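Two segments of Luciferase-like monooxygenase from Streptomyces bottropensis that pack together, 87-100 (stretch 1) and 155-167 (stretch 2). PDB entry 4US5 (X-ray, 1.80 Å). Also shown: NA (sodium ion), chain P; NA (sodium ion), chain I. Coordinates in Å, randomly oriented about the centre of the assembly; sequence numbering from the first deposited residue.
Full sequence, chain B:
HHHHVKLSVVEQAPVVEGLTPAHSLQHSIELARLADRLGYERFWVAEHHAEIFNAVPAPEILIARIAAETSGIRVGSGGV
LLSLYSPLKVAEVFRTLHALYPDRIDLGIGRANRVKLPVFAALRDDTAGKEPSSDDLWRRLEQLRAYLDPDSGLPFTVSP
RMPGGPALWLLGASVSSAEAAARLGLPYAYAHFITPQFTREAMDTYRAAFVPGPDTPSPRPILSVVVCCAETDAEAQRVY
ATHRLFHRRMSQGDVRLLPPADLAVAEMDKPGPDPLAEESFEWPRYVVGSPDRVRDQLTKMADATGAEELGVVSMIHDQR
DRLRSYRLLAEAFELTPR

Stretch 1 (87-100) PLKVAEVFRTLHAL
Stretch 2 (155-167) PFTVSPRMPGGPA

Stretch 1 is a helix throughout, 87-100, with regular i to i+4 backbone hydrogen bonds. Stretch 2 is an extended, irregular chain that runs with the helix as far as Met162, then turns across it, so that Pro166 lies beside His98. CA atoms pair Glu92 with Ser159 and Thr96 with Pro160 (6.0 Å each), then Ala99 with Met162 (6.6 Å) and His98 with Pro166 (6.0 Å). The contact buries 728 Å², both sides summed.

Arg95 covers the most surface. Its CA-to-CB bond points toward stretch 2, with chi1 m, chi2 -143°, chi3 p and chi4 87°. Arginine suits this place because its guanidinium offers several N-H donors to the carbonyls of an irregular loop. Arg95 NE donates to Pro160 O at 3.1 Å, and Arg95 NH2 donates to Gly164 O at 2.8 Å with a nearly straight angle of 169°. Both acceptors lie near the guanidinium plane. Water 2 accepts from Arg95 NH2 (3.0 Å) and donates to Arg95 O (2.9 Å) and Pro160 O (2.7 Å). The methylenes pack as well: Arg95 CD is 3.9 Å from Val158 CG1, and Arg95 CB is 3.8 Å from Pro160 CD.

Pro160 follows a cis peptide bond, with phi/psi -83/134 and C-gamma endo pucker. Its ring lies against the helix: Pro160 CG is 4.0 Å from Ala99 CB, and Pro160 CD is 3.5 Å from Thr96 OG1. Thr96 OG1 donates to Glu92 O within the helix at 2.8 Å. Ala99 CB is also 4.1 Å from Met162 CG, so this small side chain meets both residues. Met162 is selenomethionine, with all three chi angles m.

The CA-to-CB bond of His98 points toward stretch 2, with chi1 t and chi2 75°. His98 NE2 donates to Pro163 O at 2.8 Å, close to the ring plane. Gly165 CA sits over the ring face, 3.5 Å from the His98 centroid and 5° off the normal, a CH-pi contact. Gly165 is fully extended (179/178), and an ideal CB there would clash with Pro166 CD at 2.9 Å. Gly164 has positive phi (72/-162), which favours glycine. On the other ring nitrogen, His98 ND1 binds the chain P sodium at 2.9 Å. Pro166 CG packs on Phe94 CB at 4.0 Å.

At the N-terminal end of the helix, apolar side chains meet without needing polar partners. Leu88, with chi1 t and chi2 p, places its CD1 3.9 Å from Val158 CG2 and its CD2 3.9 Å from Phe156 CE1. Ser159 O is buried without a polar partner.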

# COMPACT_ATOMS: atom_id res chain seq x y z
N PRO B 87 3.67 1.99 14.68
CA PRO B 87 4.62 2.85 14.00
C PRO B 87 5.67 2.11 13.16
O PRO B 87 6.13 2.64 12.18
CB PRO B 87 5.27 3.63 15.15
CG PRO B 87 4.20 3.64 16.21
CD PRO B 87 3.57 2.30 16.12
N LEU B 88 6.00 0.87 13.52
CA LEU B 88 6.93 0.10 12.72
C LEU B 88 6.32 -0.27 11.36
O LEU B 88 6.96 -0.19 10.34
CB LEU B 88 7.34 -1.17 13.43
CG LEU B 88 8.21 -2.13 12.62
CD1 LEU B 88 9.48 -1.46 12.12
CD2 LEU B 88 8.53 -3.34 13.46
N LYS B 89 5.07 -0.70 11.39
CA LYS B 89 4.36 -1.00 10.15
C LYS B 89 4.33 0.20 9.24
O LYS B 89 4.63 0.10 8.06
CB LYS B 89 2.95 -1.48 10.45
CG LYS B 89 2.06 -1.68 9.21
CD LYS B 89 2.68 -2.59 8.18
CE LYS B 89 1.69 -2.85 7.04
NZ LYS B 89 2.24 -3.78 6.01
N VAL B 90 3.94 1.35 9.76
CA VAL B 90 3.94 2.55 8.95
C VAL B 90 5.33 2.86 8.36
O VAL B 90 5.45 3.23 7.19
CB VAL B 90 3.37 3.75 9.75
CG1 VAL B 90 3.46 5.05 8.95
CG2 VAL B 90 1.93 3.48 10.12
N ALA B 91 6.36 2.76 9.20
CA ALA B 91 7.72 2.98 8.75
C ALA B 91 8.10 2.04 7.61
O ALA B 91 8.68 2.47 6.62
CB ALA B 91 8.69 2.82 9.93
N GLU B 92 7.77 0.77 7.75
CA GLU B 92 8.05 -0.22 6.70
C GLU B 92 7.33 0.12 5.39
O GLU B 92 7.90 0.06 4.31
CB GLU B 92 7.60 -1.59 7.12
CG GLU B 92 8.44 -2.24 8.18
CD GLU B 92 7.92 -3.60 8.57
OE1 GLU B 92 6.68 -3.82 8.47
OE2 GLU B 92 8.76 -4.42 9.08
N VAL B 93 6.06 0.46 5.49
CA VAL B 93 5.27 0.82 4.31
C VAL B 93 5.93 1.99 3.57
O VAL B 93 6.10 1.96 2.35
CB VAL B 93 3.81 1.16 4.73
CG1 VAL B 93 3.04 1.87 3.62
CG2 VAL B 93 3.07 -0.12 5.14
N PHE B 94 6.30 3.02 4.30
CA PHE B 94 6.80 4.21 3.68
C PHE B 94 8.26 4.07 3.26
O PHE B 94 8.67 4.71 2.32
CB PHE B 94 6.47 5.46 4.48
CG PHE B 94 5.03 5.91 4.29
CD1 PHE B 94 4.00 5.19 4.88
CD2 PHE B 94 4.72 6.90 3.42
CE1 PHE B 94 2.68 5.55 4.65
CE2 PHE B 94 3.40 7.26 3.17
CZ PHE B 94 2.37 6.58 3.77
N ARG B 95 9.02 3.20 3.95
CA ARG B 95 10.33 2.82 3.45
C ARG B 95 10.24 2.07 2.11
O ARG B 95 11.10 2.22 1.26
CB ARG B 95 11.11 1.98 4.49
CG ARG B 95 11.61 2.79 5.70
CD ARG B 95 12.98 2.32 6.17
NE ARG B 95 13.88 2.78 5.15
CZ ARG B 95 14.45 3.99 5.14
NH1 ARG B 95 14.35 4.81 6.17
NH2 ARG B 95 15.14 4.33 4.09
N THR B 96 9.23 1.22 1.98
CA THR B 96 9.01 0.49 0.72
C THR B 96 8.69 1.50 -0.40
O THR B 96 9.28 1.46 -1.48
CB THR B 96 7.88 -0.58 0.88
OG1 THR B 96 8.19 -1.45 2.00
CG2 THR B 96 7.74 -1.39 -0.38
N LEU B 97 7.84 2.48 -0.11
CA LEU B 97 7.55 3.53 -1.07
C LEU B 97 8.80 4.29 -1.45
O LEU B 97 9.04 4.55 -2.62
CB LEU B 97 6.46 4.48 -0.54
CG LEU B 97 5.03 3.90 -0.50
CD1 LEU B 97 4.11 4.75 0.35
CD2 LEU B 97 4.44 3.77 -1.89
N HIS B 98 9.60 4.64 -0.44
CA HIS B 98 10.85 5.37 -0.67
C HIS B 98 11.80 4.55 -1.53
O HIS B 98 12.49 5.10 -2.39
CB HIS B 98 11.47 5.76 0.67
CG HIS B 98 12.85 6.31 0.57
ND1 HIS B 98 13.10 7.59 0.13
CD2 HIS B 98 14.05 5.80 0.94
CE1 HIS B 98 14.40 7.83 0.20
NE2 HIS B 98 15.00 6.75 0.67
N ALA B 99 11.82 3.23 -1.34
CA ALA B 99 12.72 2.37 -2.12
C ALA B 99 12.28 2.27 -3.58
O ALA B 99 13.12 2.17 -4.47
CB ALA B 99 12.81 1.00 -1.47
N LEU B 100 10.96 2.40 -3.83
CA LEU B 100 10.42 2.47 -5.18
C LEU B 100 10.60 3.86 -5.81
O LEU B 100 10.79 3.97 -7.03
CB LEU B 100 8.94 2.13 -5.17
CG LEU B 100 8.58 0.66 -5.04
CD1 LEU B 100 7.07 0.51 -4.86
CD2 LEU B 100 9.02 -0.09 -6.29
N PRO B 155 17.20 -3.40 18.16
CA PRO B 155 17.71 -4.77 17.99
C PRO B 155 17.43 -5.43 16.60
O PRO B 155 17.87 -6.55 16.37
CB PRO B 155 17.00 -5.54 19.10
CG PRO B 155 15.75 -4.77 19.38
CD PRO B 155 16.10 -3.34 19.13
N PHE B 156 16.73 -4.74 15.71
CA PHE B 156 16.44 -5.29 14.38
C PHE B 156 16.44 -4.18 13.34
O PHE B 156 16.39 -3.01 13.70
CB PHE B 156 15.09 -6.04 14.40
CG PHE B 156 13.93 -5.22 14.92
CD1 PHE B 156 13.35 -4.25 14.12
CD2 PHE B 156 13.43 -5.41 16.20
CE1 PHE B 156 12.31 -3.49 14.59
CE2 PHE B 156 12.37 -4.64 16.68
CZ PHE B 156 11.80 -3.67 15.86
N THR B 157 16.49 -4.56 12.08
CA THR B 157 16.46 -3.59 10.97
C THR B 157 15.04 -3.31 10.47
O THR B 157 14.15 -4.17 10.55
CB THR B 157 17.32 -4.06 9.79
OG1 THR B 157 16.80 -5.30 9.26
CG2 THR B 157 18.77 -4.25 10.25
N VAL B 158 14.84 -2.12 9.94
CA VAL B 158 13.58 -1.74 9.36
C VAL B 158 13.72 -1.84 7.85
O VAL B 158 14.33 -0.97 7.20
CB VAL B 158 13.18 -0.32 9.80
CG1 VAL B 158 11.87 0.08 9.18
CG2 VAL B 158 13.08 -0.27 11.34
N SER B 159 13.18 -2.91 7.29
CA SER B 159 13.25 -3.14 5.86
C SER B 159 12.28 -2.30 5.09
O SER B 159 11.22 -1.93 5.59
CB SER B 159 12.90 -4.59 5.53
OG SER B 159 13.64 -5.49 6.28
N PRO B 160 12.61 -1.99 3.84
CA PRO B 160 13.88 -2.12 3.18
C PRO B 160 14.76 -0.93 3.52
O PRO B 160 14.29 0.22 3.43
CB PRO B 160 13.53 -2.13 1.71
CG PRO B 160 12.21 -1.42 1.61
CD PRO B 160 11.55 -1.50 2.93
N ARG B 161 16.02 -1.18 3.86
CA ARG B 161 16.98 -0.10 4.12
C ARG B 161 17.47 0.53 2.84
O ARG B 161 17.85 -0.17 1.91
CB ARG B 161 18.20 -0.65 4.88
CG ARG B 161 17.87 -1.36 6.18
CD ARG B 161 19.13 -1.78 6.96
NE ARG B 161 20.01 -2.64 6.18
CZ ARG B 161 21.12 -3.21 6.64
NH1 ARG B 161 21.50 -3.03 7.90
NH2 ARG B 161 21.84 -3.98 5.83
N MSE B 162 17.42 1.85 2.78
CA MSE B 162 18.04 2.62 1.72
C MSE B 162 18.48 3.93 2.34
O MSE B 162 17.89 4.37 3.34
CB MSE B 162 17.08 2.98 0.58
CG MSE B 162 16.60 1.78 -0.27
SE MSE B 162 18.12 0.92 -1.18
CE MSE B 162 18.46 2.24 -2.56
N PRO B 163 19.46 4.60 1.72
CA PRO B 163 19.78 5.96 2.16
C PRO B 163 18.55 6.89 2.12
O PRO B 163 17.77 6.84 1.17
CB PRO B 163 20.84 6.43 1.15
CG PRO B 163 21.46 5.15 0.64
CD PRO B 163 20.30 4.18 0.58
N GLY B 164 18.48 7.79 3.10
CA GLY B 164 17.43 8.77 3.17
C GLY B 164 16.11 8.09 3.56
O GLY B 164 16.09 7.00 4.12
N GLY B 165 15.01 8.78 3.31
CA GLY B 165 13.74 8.25 3.76
C GLY B 165 12.62 9.19 3.40
O GLY B 165 12.86 10.27 2.85
N PRO B 166 11.39 8.79 3.73
CA PRO B 166 10.27 9.67 3.50
C PRO B 166 10.32 10.90 4.40
O PRO B 166 10.79 10.80 5.51
CB PRO B 166 9.07 8.80 3.88
CG PRO B 166 9.59 7.86 4.87
CD PRO B 166 10.98 7.55 4.41
N ALA B 167 9.77 12.01 3.92
CA ALA B 167 9.70 13.25 4.68
C ALA B 167 8.47 13.24 5.60
O ALA B 167 7.33 13.22 5.13
CB ALA B 167 9.65 14.43 3.73
NA NA P . 11.11 9.63 -0.04
NA NA I . 12.83 -7.84 5.20
O HOH W 1 11.31 -4.58 8.55
O HOH W 2 13.80 2.56 2.11
O HOH W 3 11.96 12.29 0.74